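Local coordinates for putative diflavin flavoprotein A 5 (Nostoc sp. PCC 7120, PDB 4FEK) that probably carries electrons from NADH to oxygen, reducing it to water, and is represented here by its N-terminal metallo-hydrolase (beta-lactamase-like) domain, at residues Y35-G40 against K194-Y199; A178-D183 against H231-R236. All coordinates share one frame; numbering follows the deposited sequence.

The two contacts illustrate how loops in a metallo-beta-lactamase-like domain are tied together across long stretches of sequence: 35-40, 178-183, 194-199 and 231-236 come in that order, so the segments of the two contacts alternate. Their centres lie about 10 Å apart, on the same side of the domain's centre. Contact 1 joins the loop before strand 41-49 to the start of helix 194-205 at the surface; contact 2 is buried and joins the loops that follow strands 169-173 and 226-229. A probable backbone hydrogen bond from Cys181 N to Arg39 O, and packing of Tyr35 on His179 and of Asp196 on Ile180, make them one continuous region.

Contact 1: Y35-G40 against K194-Y199; sequences YALERG and KEDQRY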
ATOM      1  N   TYR A  35      -0.383  16.700   5.248  1.00 18.39           N
ATOM      2  CA  TYR A  35      -0.113  16.582   6.685  1.00 21.44           C
ATOM      3  C   TYR A  35      -0.625  17.787   7.469  1.00 24.88           C
ATOM      4  O   TYR A  35      -0.430  17.855   8.683  1.00 24.47           O
ATOM      5  CB  TYR A  35       1.389  16.398   6.951  1.00 24.34           C
ATOM      6  CG  TYR A  35       1.957  15.184   6.254  1.00 21.72           C
ATOM      7  CD1 TYR A  35       1.820  13.919   6.807  1.00 24.20           C
ATOM      8  CD2 TYR A  35       2.597  15.305   5.026  1.00 22.94           C
ATOM      9  CE1 TYR A  35       2.315  12.787   6.152  1.00 23.46           C
ATOM     10  CE2 TYR A  35       3.105  14.194   4.373  1.00 25.67           C
ATOM     11  CZ  TYR A  35       2.957  12.939   4.947  1.00 24.09           C
ATOM     12  OH  TYR A  35       3.451  11.841   4.300  1.00 30.38           O
ATOM     13  N   ALA A  36      -1.316  18.699   6.773  1.00 22.85           N
ATOM     14  CA  ALA A  36      -1.657  20.013   7.331  1.00 25.60           C
ATOM     15  C   ALA A  36      -2.681  19.978   8.459  1.00 27.38           C
ATOM     16  O   ALA A  36      -2.886  20.986   9.134  1.00 30.22           O
ATOM     17  CB  ALA A  36      -2.108  20.982   6.226  1.00 28.68           C
ATOM     18  N   LEU A  37      -3.327  18.832   8.658  1.00 26.01           N
ATOM     19  CA  LEU A  37      -4.184  18.635   9.831  1.00 28.63           C
ATOM     20  C   LEU A  37      -3.370  18.309  11.091  1.00 34.41           C
ATOM     21  O   LEU A  37      -3.935  18.215  12.174  1.00 31.32           O
ATOM     22  CB  LEU A  37      -5.216  17.530   9.587  1.00 26.16           C
ATOM     23  CG  LEU A  37      -6.590  17.930   9.035  1.00 45.96           C
ATOM     24  CD1 LEU A  37      -6.512  19.148   8.123  1.00 45.55           C
ATOM     25  CD2 LEU A  37      -7.249  16.774   8.312  1.00 24.12           C
ATOM     26  N   GLU A  38      -2.057  18.143  10.926  1.00 28.52           N
ATOM     27  CA  GLU A  38      -1.104  17.924  12.027  1.00 30.01           C
ATOM     28  C   GLU A  38      -1.516  16.784  12.961  1.00 29.84           C
ATOM     29  O   GLU A  38      -1.595  16.963  14.170  1.00 32.38           O
ATOM     30  CB  GLU A  38      -0.875  19.216  12.833  1.00 33.72           C
ATOM     31  CG  GLU A  38      -0.566  20.469  11.975  1.00 44.86           C
ATOM     32  CD  GLU A  38       0.857  20.494  11.393  1.00 44.73           C
ATOM     33  OE1 GLU A  38       1.828  20.206  12.127  1.00 34.52           O
ATOM     34  OE2 GLU A  38       1.009  20.816  10.192  1.00 38.92           O
ATOM     35  N   ARG A  39      -1.786  15.611  12.396  1.00 27.03           N
ATOM     36  CA  ARG A  39      -2.175  14.461  13.214  1.00 26.76           C
ATOM     37  C   ARG A  39      -1.230  13.278  13.004  1.00 24.54           C
ATOM     38  O   ARG A  39      -1.527  12.159  13.408  1.00 26.42           O
ATOM     39  CB  ARG A  39      -3.629  14.055  12.943  1.00 26.11           C
ATOM     40  CG  ARG A  39      -4.646  15.052  13.521  1.00 38.92           C
ATOM     41  CD  ARG A  39      -6.025  14.941  12.874  1.00 37.55           C
ATOM     42  NE  ARG A  39      -6.915  15.990  13.377  1.00 44.38           N
ATOM     43  CZ  ARG A  39      -8.092  16.310  12.847  1.00 44.31           C
ATOM     44  NH1 ARG A  39      -8.543  15.665  11.780  1.00 39.28           N
ATOM     45  NH2 ARG A  39      -8.821  17.282  13.391  1.00 46.63           N
ATOM     46  N   GLY A  40      -0.091  13.543  12.378  1.00 24.57           N
ATOM     47  CA  GLY A  40       0.872  12.494  12.095  1.00 23.61           C
ATOM     48  C   GLY A  40       0.392  11.629  10.955  1.00 22.13           C
ATOM     49  O   GLY A  40      -0.479  12.036  10.168  1.00 20.58           O
ATOM     50  N   LYS A 194     -13.449  10.249   9.877  1.00 37.52           N
ATOM     51  CA  LYS A 194     -14.080  10.533   8.594  1.00 34.44           C
ATOM     52  C   LYS A 194     -13.501  11.803   8.009  1.00 29.03           C
ATOM     53  O   LYS A 194     -13.317  11.894   6.805  1.00 25.90           O
ATOM     54  CB  LYS A 194     -15.589  10.737   8.755  1.00 40.58           C
ATOM     55  CG  LYS A 194     -16.347   9.569   9.371  1.00 48.11           C
ATOM     56  CD  LYS A 194     -17.840   9.884   9.450  1.00 52.30           C
ATOM     57  CE  LYS A 194     -18.626   8.714  10.031  1.00 56.68           C
ATOM     58  NZ  LYS A 194     -20.087   9.015  10.137  1.00 61.39           N
ATOM     59  N   GLU A 195     -13.264  12.796   8.865  1.00 27.66           N
ATOM     60  CA  GLU A 195     -12.681  14.065   8.440  1.00 27.39           C
ATOM     61  C   GLU A 195     -11.289  13.860   7.842  1.00 25.67           C
ATOM     62  O   GLU A 195     -10.909  14.507   6.859  1.00 23.04           O
ATOM     63  CB  GLU A 195     -12.589  15.041   9.614  1.00 41.95           C
ATOM     64  CG  GLU A 195     -12.008  16.391   9.238  1.00 45.08           C
ATOM     65  CD  GLU A 195     -11.556  17.199  10.443  1.00 56.84           C
ATOM     66  OE1 GLU A 195     -11.462  16.634  11.557  1.00 60.20           O
ATOM     67  OE2 GLU A 195     -11.294  18.408  10.273  1.00 59.68           O
ATOM     68  N   ASP A 196     -10.532  12.942   8.429  1.00 25.35           N
ATOM     69  CA  ASP A 196      -9.194  12.677   7.927  1.00 22.90           C
ATOM     70  C   ASP A 196      -9.242  11.935   6.583  1.00 20.26           C
ATOM     71  O   ASP A 196      -8.472  12.241   5.673  1.00 16.79           O
ATOM     72  CB  ASP A 196      -8.351  11.948   8.986  1.00 22.39           C
ATOM     73  CG  ASP A 196      -8.171  12.785  10.251  1.00 28.26           C
ATOM     74  OD1 ASP A 196      -8.936  12.599  11.222  1.00 29.23           O
ATOM     75  OD2 ASP A 196      -7.305  13.685  10.244  1.00 31.77           O
ATOM     76  N   GLN A 197     -10.155  10.981   6.444  1.00 19.70           N
ATOM     77  CA  GLN A 197     -10.295  10.263   5.170  1.00 19.04           C
ATOM     78  C   GLN A 197     -10.770  11.199   4.056  1.00 16.73           C
ATOM     79  O   GLN A 197     -10.325  11.099   2.911  1.00 15.71           O
ATOM     80  CB  GLN A 197     -11.286   9.106   5.310  1.00 25.32           C
ATOM     81  CG  GLN A 197     -10.765   7.913   6.137  1.00 25.71           C
ATOM     82  CD  GLN A 197     -11.899   7.000   6.582  1.00 21.57           C
ATOM     83  OE1 GLN A 197     -13.039   7.448   6.736  1.00 30.06           O
ATOM     84  NE2 GLN A 197     -11.606   5.714   6.732  1.00 26.67           N
ATOM     85  N   ARG A 198     -11.668  12.117   4.391  1.00 19.02           N
ATOM     86  CA  ARG A 198     -12.147  13.082   3.404  1.00 19.29           C
ATOM     87  C   ARG A 198     -11.052  14.057   2.974  1.00 18.43           C
ATOM     88  O   ARG A 198     -10.899  14.369   1.778  1.00 16.97           O
ATOM     89  CB  ARG A 198     -13.336  13.854   3.973  1.00 22.30           C
ATOM     90  CG  ARG A 198     -14.055  14.725   2.969  1.00 27.25           C
ATOM     91  CD  ARG A 198     -15.286  15.365   3.646  1.00 38.67           C
ATOM     92  NE  ARG A 198     -16.308  15.767   2.684  1.00 53.12           N
ATOM     93  CZ  ARG A 198     -17.606  15.486   2.803  1.00 64.57           C
ATOM     94  NH1 ARG A 198     -18.053  14.792   3.845  1.00 67.89           N
ATOM     95  NH2 ARG A 198     -18.462  15.895   1.878  1.00 67.99           N
ATOM     96  N   TYR A 199     -10.289  14.550   3.946  1.00 19.56           N
ATOM     97  CA  TYR A 199      -9.192  15.461   3.657  1.00 17.92           C
ATOM     98  C   TYR A 199      -8.149  14.771   2.776  1.00 19.29           C
ATOM     99  O   TYR A 199      -7.580  15.368   1.860  1.00 15.45           O
ATOM    100  CB  TYR A 199      -8.563  15.959   4.971  1.00 23.07           C
ATOM    101  CG  TYR A 199      -7.481  16.986   4.743  1.00 25.09           C
ATOM    102  CD1 TYR A 199      -7.799  18.247   4.238  1.00 27.96           C
ATOM    103  CD2 TYR A 199      -6.138  16.696   5.009  1.00 23.81           C
ATOM    104  CE1 TYR A 199      -6.822  19.195   4.014  1.00 29.05           C
ATOM    105  CE2 TYR A 199      -5.144  17.640   4.788  1.00 26.87           C
ATOM    106  CZ  TYR A 199      -5.495  18.894   4.287  1.00 29.53           C
ATOM    107  OH  TYR A 199      -4.531  19.848   4.046  1.00 26.73           O
TER
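The ring of Tyr199 carries Leu37 on one of its faces, whereas the guanidinium of Arg39 is met at its edge by two acids, Glu195 and Asp196. Leu37 CD1 stands 3.8 Å from the centroid of the Tyr199 ring and just 6° off the ring normal, a well-centred CH-pi contact. The other methyl, Leu37 CD2, lies toward the root of the ring, 3.5 Å from Tyr199 CD2, so that the leucine fork spans the distance from ring centre to CB. At the phenol end Ala36 approaches obliquely, Ala36 CB being 3.5 Å from Tyr199 OH; that hydroxyl is hydrogen-bonded to the carbonyl O of Ile33. A type I turn from Tyr35 to Glu38 presents Ala36 and Leu37, while Tyr199 holds CG anti to its backbone N (chi1 -176°), which extends the ring toward them.

The straight chain of Arg39 carries its guanidinium from the loop between strands 18-25 and 41-49 to the first turn of helix 194-205. Arg39 NH1 bonds Asp196 OD2 at 2.8 Å, nearly straight at 164°, meeting the oxygen on its syn side but somewhat out of the carboxylate plane. Arg39 NH1 also bonds Glu195 OE1 at 3.1 Å, and Arg39 NH2 reaches Glu195 OE1 at 3.3 Å. Both nitrogens come to this one atom from the same face of the glutamate carboxylate, which is steeply tilted against the guanidinium.

One positive group therefore serves two adjacent carboxylates in a salt-bridge network. Asp196 is buried, and its charge is probably stabilised by Arg39 together with the amino-terminal end of the helix; the apolar Leu37–Tyr199 pair beside it fastens the loop through dispersion rather than charge.

Contact 2: A178-D183 against H231-R236; sequences AHICGD and HGPLVR
His179 and His231 each set CG anti to their own carbonyl carbon (chi1 -76° and -61°); the CB of His179 is directed away from 231-236, but its ring comes back alongside that of His231. The tip of the first, His179 CE1, sits over the centre of the His231 imidazole, 3.5 Å from His231 CG, with the ring planes inclined at 44°. Outside partners help set both rings: His179 ND1 is hydrogen-bonded to Thr41 OG1, and His231 is held at both nitrogens, by Thr42 O at ND1 and Lys174 NZ at NE2.

Next to the rings, the backbones are joined by Ala178 N to His231 O at 2.9 Å. Gly232, at a positive phi, brings its CA to 3.3 Å from Ala178 O, an approach that a residue without a beta carbon can make. Farther along, Ile180 CG2 touches Pro233 CD at 3.9 Å, the two side chains set nearly perpendicular. A phosphate ion, probably from the crystallisation liquor, lies about 5 Å from the His231 side chain and may mark a pocket there.

The contact joins the loops after 169-173 and 226-229, neighbouring parallel strands of one sheet in the metallo-beta-lactamase-like domain. Strand 41-49 borders the histidines through Thr41 and Thr42, and Asn44 reaches Gly232 O. Helix 194-205 packs against both segments, Asp196 on Ala178 and Ile180, and Tyr200 on His231.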
ATOM      1  N   ALA A 178      -5.605   7.563   5.192  1.00 16.36           N
ATOM      2  CA  ALA A 178      -5.751   8.809   5.952  1.00 16.68           C
ATOM      3  C   ALA A 178      -4.452   9.120   6.655  1.00 16.74           C
ATOM      4  O   ALA A 178      -3.805   8.215   7.173  1.00 17.18           O
ATOM      5  CB  ALA A 178      -6.895   8.699   6.972  1.00 16.77           C
ATOM      6  N   HIS A 179      -4.048  10.388   6.651  1.00 15.39           N
ATOM      7  CA  HIS A 179      -2.830  10.773   7.366  1.00 16.86           C
ATOM      8  C   HIS A 179      -3.113  11.088   8.821  1.00 22.61           C
ATOM      9  O   HIS A 179      -3.309  12.239   9.206  1.00 18.02           O
ATOM     10  CB  HIS A 179      -2.077  11.900   6.647  1.00 19.49           C
ATOM     11  CG  HIS A 179      -1.330  11.422   5.440  1.00 16.89           C
ATOM     12  ND1 HIS A 179      -0.317  10.481   5.522  1.00 19.63           N
ATOM     13  CD2 HIS A 179      -1.483  11.695   4.123  1.00 16.60           C
ATOM     14  CE1 HIS A 179       0.147  10.231   4.309  1.00 18.65           C
ATOM     15  NE2 HIS A 179      -0.558  10.941   3.439  1.00 20.36           N
ATOM     16  N   ILE A 180      -3.121  10.029   9.625  1.00 19.04           N
ATOM     17  CA  ILE A 180      -3.384  10.161  11.045  1.00 23.01           C
ATOM     18  C   ILE A 180      -2.697   9.014  11.780  1.00 21.69           C
ATOM     19  O   ILE A 180      -2.790   7.852  11.377  1.00 24.57           O
ATOM     20  CB  ILE A 180      -4.892  10.196  11.338  1.00 23.49           C
ATOM     21  CG1 ILE A 180      -5.154  10.279  12.839  1.00 28.62           C
ATOM     22  CG2 ILE A 180      -5.593   8.977  10.735  1.00 24.09           C
ATOM     23  CD1 ILE A 180      -6.568  10.702  13.188  1.00 32.47           C
ATOM     24  N   CYS A 181      -1.977   9.368  12.839  1.00 22.61           N
ATOM     25  CA  CYS A 181      -1.277   8.388  13.669  1.00 23.74           C
ATOM     26  C   CYS A 181      -2.003   8.221  14.999  1.00 30.27           C
ATOM     27  O   CYS A 181      -2.287   9.205  15.686  1.00 37.29           O
ATOM     28  CB  CYS A 181       0.159   8.858  13.930  1.00 23.48           C
ATOM     29  SG  CYS A 181       1.109   7.694  14.965  1.00 28.44           S
ATOM     30  N   GLY A 182      -2.299   6.978  15.357  1.00 34.94           N
ATOM     31  CA  GLY A 182      -2.973   6.669  16.604  1.00 36.84           C
ATOM     32  C   GLY A 182      -2.658   5.246  17.036  1.00 29.65           C
ATOM     33  O   GLY A 182      -1.936   4.534  16.345  1.00 28.91           O
ATOM     34  N   ASP A 183      -3.193   4.823  18.177  1.00 25.28           N
ATOM     35  CA  ASP A 183      -2.943   3.455  18.643  1.00 26.25           C
ATOM     36  C   ASP A 183      -3.833   2.429  17.937  1.00 24.44           C
ATOM     37  O   ASP A 183      -3.443   1.266  17.780  1.00 26.07           O
ATOM     38  CB  ASP A 183      -3.101   3.344  20.163  1.00 33.30           C
ATOM     39  CG  ASP A 183      -2.032   4.122  20.930  1.00 41.47           C
ATOM     40  OD1 ASP A 183      -0.994   4.496  20.343  1.00 38.18           O
ATOM     41  OD2 ASP A 183      -2.227   4.348  22.139  1.00 48.14           O
ATOM     42  N   HIS A 231      -1.814   4.119   4.302  1.00 12.78           N
ATOM     43  CA  HIS A 231      -1.669   5.144   5.333  1.00 13.02           C
ATOM     44  C   HIS A 231      -2.838   5.146   6.291  1.00 11.81           C
ATOM     45  O   HIS A 231      -3.985   5.212   5.877  1.00 12.25           O
ATOM     46  CB  HIS A 231      -1.532   6.564   4.740  1.00 15.17           C
ATOM     47  CG  HIS A 231      -0.334   6.763   3.864  1.00 17.12           C
ATOM     48  ND1 HIS A 231       0.961   6.754   4.345  1.00 17.58           N
ATOM     49  CD2 HIS A 231      -0.238   7.008   2.535  1.00 15.91           C
ATOM     50  CE1 HIS A 231       1.801   6.955   3.345  1.00 22.11           C
ATOM     51  NE2 HIS A 231       1.099   7.106   2.233  1.00 16.74           N
ATOM     52  N   GLY A 232      -2.541   5.149   7.588  1.00 13.28           N
ATOM     53  CA  GLY A 232      -3.599   5.252   8.579  1.00 11.04           C
ATOM     54  C   GLY A 232      -4.157   3.914   9.028  1.00 20.37           C
ATOM     55  O   GLY A 232      -3.571   2.872   8.802  1.00 16.70           O
ATOM     56  N   PRO A 233      -5.300   3.949   9.701  1.00 20.08           N
ATOM     57  CA  PRO A 233      -6.021   2.748  10.135  1.00 20.49           C
ATOM     58  C   PRO A 233      -6.500   1.903   8.962  1.00 19.66           C
ATOM     59  O   PRO A 233      -6.903   2.419   7.908  1.00 13.84           O
ATOM     60  CB  PRO A 233      -7.220   3.303  10.918  1.00 21.45           C
ATOM     61  CG  PRO A 233      -7.328   4.735  10.510  1.00 25.68           C
ATOM     62  CD  PRO A 233      -5.990   5.204  10.050  1.00 21.07           C
ATOM     63  N   LEU A 234      -6.443   0.592   9.155  1.00 14.43           N
ATOM     64  CA  LEU A 234      -6.915  -0.368   8.173  1.00 16.19           C
ATOM     65  C   LEU A 234      -8.434  -0.266   8.124  1.00 16.68           C
ATOM     66  O   LEU A 234      -9.090  -0.148   9.153  1.00 18.42           O
ATOM     67  CB  LEU A 234      -6.441  -1.786   8.540  1.00 17.43           C
ATOM     68  CG  LEU A 234      -4.957  -2.141   8.266  1.00 18.47           C
ATOM     69  CD1 LEU A 234      -3.966  -1.106   8.737  1.00 16.54           C
ATOM     70  CD2 LEU A 234      -4.597  -3.481   8.874  1.00 21.60           C
ATOM     71  N   VAL A 235      -8.992  -0.275   6.923  1.00 16.96           N
ATOM     72  CA  VAL A 235     -10.408  -0.014   6.775  1.00 16.07           C
ATOM     73  C   VAL A 235     -11.203  -1.300   6.754  1.00 19.56           C
ATOM     74  O   VAL A 235     -11.191  -2.037   5.783  1.00 19.01           O
ATOM     75  CB  VAL A 235     -10.710   0.835   5.537  1.00 17.10           C
ATOM     76  CG1 VAL A 235     -12.212   1.173   5.491  1.00 17.53           C
ATOM     77  CG2 VAL A 235      -9.870   2.129   5.586  1.00 19.10           C
ATOM     78  N   ARG A 236     -11.893  -1.548   7.862  1.00 22.00           N
ATOM     79  CA  ARG A 236     -12.618  -2.785   8.070  1.00 27.81           C
ATOM     80  C   ARG A 236     -14.114  -2.497   8.074  1.00 28.23           C
ATOM     81  O   ARG A 236     -14.787  -2.655   7.060  1.00 31.06           O
ATOM     82  CB  ARG A 236     -12.170  -3.418   9.396  1.00 26.89           C
ATOM     83  CG  ARG A 236     -12.762  -4.790   9.681  1.00 33.35           C
ATOM     84  CD  ARG A 236     -11.910  -5.501  10.735  1.00 32.35           C
ATOM     85  NE  ARG A 236     -11.984  -4.822  12.026  1.00 31.70           N
ATOM     86  CZ  ARG A 236     -11.325  -5.226  13.111  1.00 33.33           C
ATOM     87  NH1 ARG A 236     -10.533  -6.285  13.045  1.00 26.36           N
ATOM     88  NH2 ARG A 236     -11.451  -4.565  14.254  1.00 33.66           N
TER